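PDB 4UB9: molinate hydrolase from Gulosibacter molinativorax, which hydrolyses the thiocarbamate herbicide molinate, probably with the help of a bound zinc ion, as in other amidohydrolases. Local coordinates for residues T244-G249 with L280-S285; G252-Y257 with T306-I311. One frame throughout, in Å; residues are numbered along the deposited sequence.

Contact 1 (T244-G249 with L280-S285)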
loop_
_atom_site.group_PDB
_atom_site.type_symbol
_atom_site.label_atom_id
_atom_site.label_comp_id
_atom_site.label_asym_id
_atom_site.label_seq_id
_atom_site.Cartn_x
_atom_site.Cartn_y
_atom_site.Cartn_z
ATOM N N THR A 244 -24.773 -12.371 1.070
ATOM C CA THR A 244 -23.495 -12.198 1.758
ATOM C C THR A 244 -22.676 -11.108 1.103
ATOM O O THR A 244 -23.068 -10.514 0.110
ATOM C CB THR A 244 -22.657 -13.486 1.805
ATOM O OG1 THR A 244 -22.330 -13.875 0.490
ATOM C CG2 THR A 244 -23.414 -14.595 2.504
ATOM N N ASP A 245 -21.519 -10.878 1.677
ATOM C CA ASP A 245 -20.610 -9.820 1.254
ATOM C C ASP A 245 -19.845 -10.186 -0.015
ATOM O O ASP A 245 -19.883 -11.324 -0.464
ATOM C CB ASP A 245 -19.568 -9.565 2.338
ATOM C CG ASP A 245 -18.586 -10.734 2.460
ATOM O OD1 ASP A 245 -18.986 -11.811 2.985
ATOM O OD2 ASP A 245 -17.449 -10.607 1.962
ATOM N N HIS A 246 -19.116 -9.194 -0.538
ATOM C CA HIS A 246 -18.339 -9.330 -1.754
ATOM C C HIS A 246 -16.916 -8.832 -1.513
ATOM O O HIS A 246 -16.345 -8.139 -2.336
ATOM C CB HIS A 246 -19.001 -8.525 -2.854
ATOM C CG HIS A 246 -18.482 -8.811 -4.222
ATOM N ND1 HIS A 246 -17.327 -8.252 -4.711
ATOM C CD2 HIS A 246 -18.988 -9.565 -5.228
ATOM C CE1 HIS A 246 -17.116 -8.685 -5.938
ATOM N NE2 HIS A 246 -18.120 -9.462 -6.284
ATOM N N LEU A 247 -16.356 -9.223 -0.372
ATOM C CA LEU A 247 -15.041 -8.789 0.069
ATOM C C LEU A 247 -13.946 -9.861 -0.082
ATOM O O LEU A 247 -12.912 -9.832 0.623
ATOM C CB LEU A 247 -15.119 -8.396 1.545
ATOM C CG LEU A 247 -16.040 -7.249 1.900
ATOM C CD1 LEU A 247 -15.994 -7.028 3.400
ATOM C CD2 LEU A 247 -15.651 -5.942 1.187
ATOM N N VAL A 248 -14.165 -10.806 -0.980
ATOM C CA VAL A 248 -13.231 -11.923 -1.143
ATOM C C VAL A 248 -11.838 -11.445 -1.524
ATOM O O VAL A 248 -10.834 -11.919 -1.025
ATOM C CB VAL A 248 -13.758 -12.953 -2.148
ATOM C CG1 VAL A 248 -15.016 -13.595 -1.576
ATOM C CG2 VAL A 248 -14.088 -12.327 -3.530
ATOM N N GLY A 249 -11.811 -10.426 -2.348
ATOM C CA GLY A 249 -10.562 -9.773 -2.738
ATOM C C GLY A 249 -9.793 -9.170 -1.592
ATOM O O GLY A 249 -8.574 -9.285 -1.538
ATOM N N LEU A 280 -32.606 -13.673 -7.643
ATOM C CA LEU A 280 -31.277 -14.271 -7.585
ATOM C C LEU A 280 -30.564 -13.902 -6.325
ATOM O O LEU A 280 -30.808 -12.860 -5.762
ATOM C CB LEU A 280 -30.404 -13.823 -8.755
ATOM C CG LEU A 280 -30.482 -14.649 -10.052
ATOM C CD1 LEU A 280 -31.889 -14.635 -10.617
ATOM C CD2 LEU A 280 -29.571 -14.027 -11.057
ATOM N N THR A 281 -29.655 -14.754 -5.894
ATOM C CA THR A 281 -28.858 -14.517 -4.715
ATOM C C THR A 281 -27.373 -14.646 -4.991
ATOM O O THR A 281 -26.956 -15.390 -5.832
ATOM C CB THR A 281 -29.222 -15.481 -3.576
ATOM O OG1 THR A 281 -29.084 -16.818 -4.021
ATOM C CG2 THR A 281 -30.634 -15.270 -3.126
ATOM N N HIS A 282 -26.587 -13.879 -4.269
ATOM C CA HIS A 282 -25.163 -14.031 -4.245
ATOM C C HIS A 282 -24.831 -14.511 -2.845
ATOM O O HIS A 282 -25.174 -13.868 -1.886
ATOM C CB HIS A 282 -24.521 -12.695 -4.578
ATOM C CG HIS A 282 -23.129 -12.531 -4.069
ATOM N ND1 HIS A 282 -22.023 -12.753 -4.846
ATOM C CD2 HIS A 282 -22.664 -12.129 -2.869
ATOM C CE1 HIS A 282 -20.938 -12.518 -4.143
ATOM N NE2 HIS A 282 -21.299 -12.137 -2.939
ATOM N N THR A 283 -24.200 -15.668 -2.732
ATOM C CA THR A 283 -23.884 -16.245 -1.422
ATOM C C THR A 283 -22.478 -16.774 -1.354
ATOM O O THR A 283 -21.967 -17.282 -2.304
ATOM C CB THR A 283 -24.881 -17.335 -0.949
ATOM O OG1 THR A 283 -24.846 -18.460 -1.828
ATOM C CG2 THR A 283 -26.271 -16.795 -0.883
ATOM N N THR A 284 -21.867 -16.612 -0.205
ATOM C CA THR A 284 -20.458 -16.799 -0.053
ATOM C C THR A 284 -20.127 -17.727 1.112
ATOM O O THR A 284 -18.995 -17.887 1.480
ATOM C CB THR A 284 -19.822 -15.390 -0.024
ATOM O OG1 THR A 284 -19.284 -15.111 -1.307
ATOM C CG2 THR A 284 -18.786 -15.214 0.988
ATOM N N SER A 285 -21.155 -18.311 1.694
ATOM C CA SER A 285 -21.017 -19.118 2.931
ATOM C C SER A 285 -22.118 -20.134 3.032
ATOM O O SER A 285 -23.133 -20.031 2.347
ATOM C CB SER A 285 -21.127 -18.228 4.199
ATOM O OG SER A 285 -22.405 -17.637 4.270
#
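His-282, a zinc ligand through ND1, illustrates how a backbone carbonyl can help set the pose of a metal-binding histidine. Its other nitrogen, NE2, donates to Asp-245 O at 3.0 Å, nearly straight (165°). The acceptor lies in the imidazole plane; this bond and the zinc, shared with His-302, together fix the ring's rotation.

Packing is tightest beside this bond. Thr-244 holds OG1 between its own N and carbonyl carbon (chi1 63°), pressing the hydroxyl against Thr-284, 3.0 Å from CB and about as near to N, but at an angle too poor for a hydrogen bond. Thr-284 OG1 is buried with no partner in the model. A weak bond from Thr-244 N to His-282 O, 3.3 Å, joins the backbones.

The His-246 side is looser, though buried too: its ring, turned 30° from that of His-282, is slid past it, centroids 5.5 Å apart, and ND1 donates to Asp-184 O. Asp-245 closes an Asx turn through OD2 to Leu-247 N, while OD1 accepts from Tyr-257 N.

244-249 follows strand 239-242, and 280-285 runs off the end of its parallel neighbour 279-282; Leu-247 sits at the N-cap position of helix 248-251, and Ser-285 caps helix 286-294 through Gly-288 N.

Contact 2 (G252-Y257 with T306-I311)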
loop_
_atom_site.group_PDB
_atom_site.type_symbol
_atom_site.label_atom_id
_atom_site.label_comp_id
_atom_site.label_asym_id
_atom_site.label_seq_id
_atom_site.Cartn_x
_atom_site.Cartn_y
_atom_site.Cartn_z
ATOM N N GLY A 252 -10.164 -12.409 1.562
ATOM C CA GLY A 252 -10.030 -13.842 1.253
ATOM C C GLY A 252 -11.396 -14.511 1.313
ATOM O O GLY A 252 -12.415 -13.835 1.440
ATOM N N PHE A 253 -11.401 -15.830 1.208
ATOM C CA PHE A 253 -12.627 -16.587 0.951
ATOM C C PHE A 253 -13.234 -17.165 2.251
ATOM O O PHE A 253 -14.250 -17.816 2.200
ATOM C CB PHE A 253 -12.384 -17.680 -0.155
ATOM C CG PHE A 253 -12.267 -17.110 -1.544
ATOM C CD1 PHE A 253 -11.053 -16.621 -2.017
ATOM C CD2 PHE A 253 -13.400 -16.988 -2.376
ATOM C CE1 PHE A 253 -10.974 -15.999 -3.274
ATOM C CE2 PHE A 253 -13.323 -16.391 -3.652
ATOM C CZ PHE A 253 -12.105 -15.886 -4.099
ATOM N N ARG A 254 -12.613 -16.902 3.389
ATOM C CA ARG A 254 -12.912 -17.623 4.620
ATOM C C ARG A 254 -13.372 -16.732 5.753
ATOM O O ARG A 254 -13.240 -17.072 6.912
ATOM C CB ARG A 254 -11.659 -18.394 5.064
ATOM C CG ARG A 254 -11.379 -19.638 4.212
ATOM C CD ARG A 254 -9.993 -19.682 3.548
ATOM N NE ARG A 254 -9.303 -20.919 3.894
ATOM C CZ ARG A 254 -8.747 -21.781 3.050
ATOM N NH1 ARG A 254 -8.723 -21.575 1.747
ATOM N NH2 ARG A 254 -8.163 -22.856 3.520
ATOM N N ALA A 255 -13.909 -15.575 5.425
ATOM C CA ALA A 255 -14.408 -14.646 6.470
ATOM C C ALA A 255 -15.675 -13.916 5.996
ATOM O O ALA A 255 -15.692 -12.707 5.914
ATOM C CB ALA A 255 -13.338 -13.632 6.818
ATOM N N PRO A 256 -16.720 -14.661 5.653
ATOM C CA PRO A 256 -17.911 -14.060 5.109
ATOM C C PRO A 256 -18.838 -13.421 6.137
ATOM O O PRO A 256 -18.822 -13.741 7.346
ATOM C CB PRO A 256 -18.619 -15.255 4.463
ATOM C CG PRO A 256 -18.309 -16.365 5.405
ATOM C CD PRO A 256 -16.864 -16.123 5.802
ATOM N N TYR A 257 -19.634 -12.504 5.623
ATOM C CA TYR A 257 -20.611 -11.721 6.396
ATOM C C TYR A 257 -21.951 -11.755 5.695
ATOM O O TYR A 257 -22.061 -12.120 4.511
ATOM C CB TYR A 257 -20.202 -10.267 6.430
ATOM C CG TYR A 257 -18.908 -9.977 7.113
ATOM C CD1 TYR A 257 -18.852 -9.729 8.473
ATOM C CD2 TYR A 257 -17.726 -9.900 6.391
ATOM C CE1 TYR A 257 -17.639 -9.446 9.097
ATOM C CE2 TYR A 257 -16.506 -9.602 7.015
ATOM C CZ TYR A 257 -16.472 -9.399 8.367
ATOM O OH TYR A 257 -15.291 -9.085 8.962
ATOM N N THR A 306 -18.583 -21.591 -0.664
ATOM C CA THR A 306 -19.080 -21.648 0.708
ATOM C C THR A 306 -18.043 -21.486 1.793
ATOM O O THR A 306 -18.051 -22.202 2.777
ATOM C CB THR A 306 -19.833 -22.973 0.964
ATOM O OG1 THR A 306 -18.958 -24.081 0.812
ATOM C CG2 THR A 306 -20.968 -23.098 0.005
ATOM N N GLY A 307 -17.147 -20.533 1.617
ATOM C CA GLY A 307 -16.213 -20.206 2.696
ATOM C C GLY A 307 -15.193 -21.299 2.957
ATOM O O GLY A 307 -14.621 -21.406 4.035
ATOM N N GLN A 308 -15.024 -22.139 1.949
ATOM C CA GLN A 308 -14.172 -23.319 1.994
ATOM C C GLN A 308 -14.579 -24.291 3.076
ATOM O O GLN A 308 -13.779 -25.014 3.584
ATOM C CB GLN A 308 -12.720 -22.935 2.143
ATOM C CG GLN A 308 -12.130 -22.406 0.848
ATOM C CD GLN A 308 -11.965 -23.462 -0.211
ATOM O OE1 GLN A 308 -12.217 -23.228 -1.404
ATOM N NE2 GLN A 308 -11.525 -24.623 0.200
ATOM N N ALA A 309 -15.868 -24.333 3.365
ATOM C CA ALA A 309 -16.433 -25.307 4.282
ATOM C C ALA A 309 -17.386 -26.197 3.503
ATOM O O ALA A 309 -18.074 -25.737 2.609
ATOM C CB ALA A 309 -17.150 -24.601 5.416
ATOM N N PRO A 310 -17.361 -27.498 3.771
ATOM C CA PRO A 310 -18.168 -28.426 2.958
ATOM C C PRO A 310 -19.661 -28.310 3.190
ATOM O O PRO A 310 -20.117 -28.153 4.298
ATOM C CB PRO A 310 -17.655 -29.809 3.372
ATOM C CG PRO A 310 -17.128 -29.624 4.743
ATOM C CD PRO A 310 -16.615 -28.189 4.847
ATOM N N ILE A 311 -20.409 -28.405 2.109
ATOM C CA ILE A 311 -21.840 -28.299 2.176
ATOM C C ILE A 311 -22.412 -29.509 2.936
ATOM O O ILE A 311 -22.125 -30.621 2.581
ATOM C CB ILE A 311 -22.472 -28.247 0.796
ATOM C CG1 ILE A 311 -22.046 -26.978 0.083
ATOM C CG2 ILE A 311 -23.984 -28.275 0.929
ATOM C CD1 ILE A 311 -22.603 -26.852 -1.319
HETATM O O HOH W 1 -16.061 -18.214 -0.287
#
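The guanidinium of Arg-254 carries the aliphatic part of Gln-308 over one face: CB stands 4.1 Å above the plane, offset toward the rim, and CG comes within 3.6 Å of NH1. Guanidinium and carboxamide planes are only 18° apart, although the two chains cross obliquely. Bends at chi2 and chi3 bring the arginine to this position, where NH1 also forms a salt bridge with Asp-348. The other flat group, the Phe-253 ring, meets a water at its edge, in its plane, and packs against Asp-348 and Phe-349 of helix 347-350.

That same water links the backbones. It donates to Phe-253 O at 3.1 Å and accepts from Gly-307 N at 3.2 Å. Directly alongside, the carbonyl of Phe-253 receives a CA-H...O contact from Gly-307 CA, 3.1 Å long. One oxygen is therefore approached both by the water and by the carbon of the residue that holds the water.

Gly-307 and Gln-308 are the middle residues of a beta turn with positive phi at both (69° and 59°), of the type I′/III′ class, closed by Ala-309 N to Thr-306 O at 3.1 Å. Thr-306 OG1 reinforces it with a 2.6 Å bond to Ala-309 O, nearly along the C=O axis. Both segments lie in loops beyond strands of the amidohydrolase (TIM-barrel) fold. The loop with 306-311 comes after strand 299-301; the other emerges from helix 248-251, which Gly-252 leaves at positive phi. Gln-308 N is taken up by His-354 NE2, which ties the turn to helix 353-363. On the other loop, Pro-256 O accepts from Arg-214 NH2 of the second subunit, and Ala-309 packs on Thr-218 of that same subunit.

In the fold
Contacts 1 and 2 lie with centres about 9 Å apart, on the same side of the chain's centre. Their segments alternate along the sequence, 244-249, 252-257, 280-285, 306-311: the first segments run into and out of helix 248-251, and the second ones continue from strands 279-282 and 299-301 of one parallel sheet. A probable hydrogen bond from Tyr-257 N to Asp-245 OD1, 2.8 Å, joins them, and Pro-256 CB packs on Thr-284 CG2 at 3.5 Å. Contact 1 holds a zinc ligand, whereas contact 2 comes near the metal through Phe-253, whose side chain is about 9 Å from it. Both reach the second subunit, so in this protein the loops beside the metal site also help form the interface.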